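Local atomic coordinates of Os03g0854200 protein (Oryza sativa Japonica Group, PDB entry 3HKM), a protein that binds double-stranded DNA and single-stranded RNA, has DNase and phosphorolytic RNase activity in vitro, and is probably a component of the RNA-degrading exosome. Residues P23-A31 with V40-K48. Residues are numbered along the deposited sequence; the frame is centred on the assembly and turned at random.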
# COMPACT_ATOMS: atom_id res chain seq x y z
N PRO A 23 -15.97 1.11 -6.76
CA PRO A 23 -16.57 0.46 -7.92
C PRO A 23 -17.56 -0.63 -7.50
O PRO A 23 -18.55 -0.87 -8.19
CB PRO A 23 -15.37 -0.17 -8.64
CG PRO A 23 -14.15 0.49 -8.05
CD PRO A 23 -14.52 0.85 -6.66
N LEU A 24 -17.29 -1.28 -6.38
CA LEU A 24 -18.06 -2.46 -5.96
C LEU A 24 -19.31 -2.11 -5.16
O LEU A 24 -19.23 -1.38 -4.17
CB LEU A 24 -17.17 -3.42 -5.17
CG LEU A 24 -15.96 -3.97 -5.93
CD1 LEU A 24 -14.97 -4.56 -4.95
CD2 LEU A 24 -16.40 -5.01 -6.97
N ASP A 25 -20.45 -2.63 -5.58
CA ASP A 25 -21.72 -2.36 -4.90
C ASP A 25 -21.87 -3.10 -3.58
O ASP A 25 -22.54 -2.61 -2.66
CB ASP A 25 -22.90 -2.72 -5.81
CG ASP A 25 -22.85 -2.02 -7.16
OD1 ASP A 25 -22.27 -0.93 -7.26
OD2 ASP A 25 -23.42 -2.58 -8.12
N ARG A 26 -21.25 -4.27 -3.48
CA ARG A 26 -21.43 -5.15 -2.32
C ARG A 26 -20.48 -4.76 -1.20
O ARG A 26 -20.70 -5.10 -0.03
CB ARG A 26 -21.18 -6.61 -2.71
CG ARG A 26 -21.89 -7.64 -1.84
CD ARG A 26 -23.41 -7.61 -2.04
NE ARG A 26 -23.98 -8.94 -2.24
CZ ARG A 26 -24.32 -9.78 -1.26
NH1 ARG A 26 -24.16 -9.44 0.01
NH2 ARG A 26 -24.83 -10.97 -1.56
N ALA A 27 -19.41 -4.05 -1.56
CA ALA A 27 -18.39 -3.67 -0.60
C ALA A 27 -18.85 -2.46 0.20
O ALA A 27 -19.60 -1.62 -0.30
CB ALA A 27 -17.09 -3.38 -1.32
N HIS A 28 -18.42 -2.37 1.46
CA HIS A 28 -18.67 -1.16 2.23
C HIS A 28 -17.81 -0.04 1.69
O HIS A 28 -18.23 1.10 1.60
CB HIS A 28 -18.39 -1.40 3.71
CG HIS A 28 -19.47 -2.15 4.41
ND1 HIS A 28 -19.61 -3.52 4.31
CD2 HIS A 28 -20.48 -1.73 5.21
CE1 HIS A 28 -20.66 -3.90 5.02
NE2 HIS A 28 -21.20 -2.84 5.58
N GLY A 29 -16.58 -0.38 1.31
CA GLY A 29 -15.69 0.57 0.69
C GLY A 29 -14.79 -0.12 -0.31
O GLY A 29 -14.28 -1.20 -0.05
N SER A 30 -14.61 0.49 -1.47
CA SER A 30 -13.64 -0.04 -2.41
C SER A 30 -12.91 1.07 -3.18
O SER A 30 -13.36 2.21 -3.24
CB SER A 30 -14.26 -1.09 -3.34
OG SER A 30 -15.28 -0.56 -4.17
N ALA A 31 -11.78 0.70 -3.76
CA ALA A 31 -10.94 1.63 -4.51
C ALA A 31 -10.18 0.86 -5.57
O ALA A 31 -9.45 -0.07 -5.25
CB ALA A 31 -9.97 2.34 -3.57
N VAL A 40 -4.67 -1.69 -9.06
CA VAL A 40 -5.14 -2.59 -8.02
C VAL A 40 -6.59 -2.27 -7.63
O VAL A 40 -7.00 -1.11 -7.69
CB VAL A 40 -4.22 -2.44 -6.78
CG1 VAL A 40 -5.03 -2.45 -5.50
CG2 VAL A 40 -3.10 -3.50 -6.78
N LEU A 41 -7.35 -3.29 -7.24
CA LEU A 41 -8.70 -3.07 -6.70
C LEU A 41 -8.79 -3.52 -5.24
O LEU A 41 -8.53 -4.67 -4.92
CB LEU A 41 -9.77 -3.79 -7.53
CG LEU A 41 -11.17 -3.84 -6.91
CD1 LEU A 41 -11.77 -2.44 -6.81
CD2 LEU A 41 -12.11 -4.76 -7.69
N ALA A 42 -9.17 -2.58 -4.37
CA ALA A 42 -9.26 -2.82 -2.93
C ALA A 42 -10.70 -2.82 -2.40
O ALA A 42 -11.42 -1.85 -2.57
CB ALA A 42 -8.44 -1.77 -2.18
N ALA A 43 -11.11 -3.92 -1.77
CA ALA A 43 -12.49 -4.06 -1.28
C ALA A 43 -12.52 -4.29 0.22
O ALA A 43 -11.84 -5.17 0.73
CB ALA A 43 -13.20 -5.21 -2.01
N VAL A 44 -13.31 -3.49 0.94
CA VAL A 44 -13.40 -3.57 2.39
C VAL A 44 -14.84 -3.80 2.82
O VAL A 44 -15.74 -3.20 2.27
CB VAL A 44 -12.91 -2.28 3.07
CG1 VAL A 44 -12.81 -2.48 4.57
CG2 VAL A 44 -11.57 -1.85 2.48
N TYR A 45 -15.05 -4.65 3.83
CA TYR A 45 -16.41 -5.02 4.19
C TYR A 45 -16.92 -4.54 5.58
O TYR A 45 -17.25 -5.35 6.43
CB TYR A 45 -16.61 -6.52 3.93
CG TYR A 45 -16.40 -6.84 2.46
CD1 TYR A 45 -17.42 -6.65 1.54
CD2 TYR A 45 -15.16 -7.26 1.98
CE1 TYR A 45 -17.23 -6.90 0.19
CE2 TYR A 45 -14.96 -7.51 0.62
CZ TYR A 45 -16.00 -7.32 -0.27
OH TYR A 45 -15.82 -7.57 -1.61
N GLY A 46 -16.99 -3.21 5.76
CA GLY A 46 -17.46 -2.57 6.99
C GLY A 46 -17.03 -3.34 8.22
O GLY A 46 -16.41 -4.40 8.09
N PRO A 47 -17.33 -2.84 9.43
CA PRO A 47 -17.00 -3.75 10.52
C PRO A 47 -18.14 -4.75 10.72
O PRO A 47 -19.28 -4.33 10.94
CB PRO A 47 -16.84 -2.82 11.73
CG PRO A 47 -16.84 -1.41 11.17
CD PRO A 47 -17.65 -1.49 9.92
N LYS A 48 -17.83 -6.05 10.61
CA LYS A 48 -18.84 -7.10 10.75
C LYS A 48 -18.76 -7.80 12.12
O LYS A 48 -17.70 -8.30 12.51
CB LYS A 48 -18.69 -8.12 9.61
CG LYS A 48 -19.66 -9.31 9.71
CD LYS A 48 -19.44 -10.34 8.58
CE LYS A 48 -20.44 -11.49 8.69
NZ LYS A 48 -20.37 -12.40 7.52
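A classic beta bulge lies at the start of strand 29-35, in the hairpin it forms with strand 38-49, where H28 and G29 both face V44. V44 O accepts G29 N in a fairly straight bond (3.1 Å, 166° at the hydrogen) and, weakly, H28 N. V44 N returns a 2.7 Å bond to G29 O, closing the hydrogen-bonded pair. A31 and A42 form the next such pair, with A42 N 2.7 Å from A31 O; S30 and A43 between them are a non-hydrogen-bonded pair. From the bulge, the imidazole of H28 reaches over the backbone of 45-46: G46, with phi 36°, brings its CA over one face of the H28 ring, 3.5 Å from the centroid, a CH-pi contact. The hairpin belongs to the mixed sheet of the RNase PH fold, in which strand 38-49 also pairs with strand 100-110. On the face carrying S30 and A43, the loop before strand 29-35 folds back over the sheet. S30 OG, set between its backbone N and carbonyl carbon (chi1 63°), accepts L24 N at 3.1 Å and ties down this loop. L24 meets L41 tip to tip, and L24 CD1 presses tightly on A43 CB (3.5 Å). With CG beside its backbone N, the Y45 ring swings back so that Y45 CE1 lies 3.8 Å from A27 CB. On the other face, A42 and V44 pack against A126 of helix 115-130, and A31 touches C19 and R21 of strand 17-21.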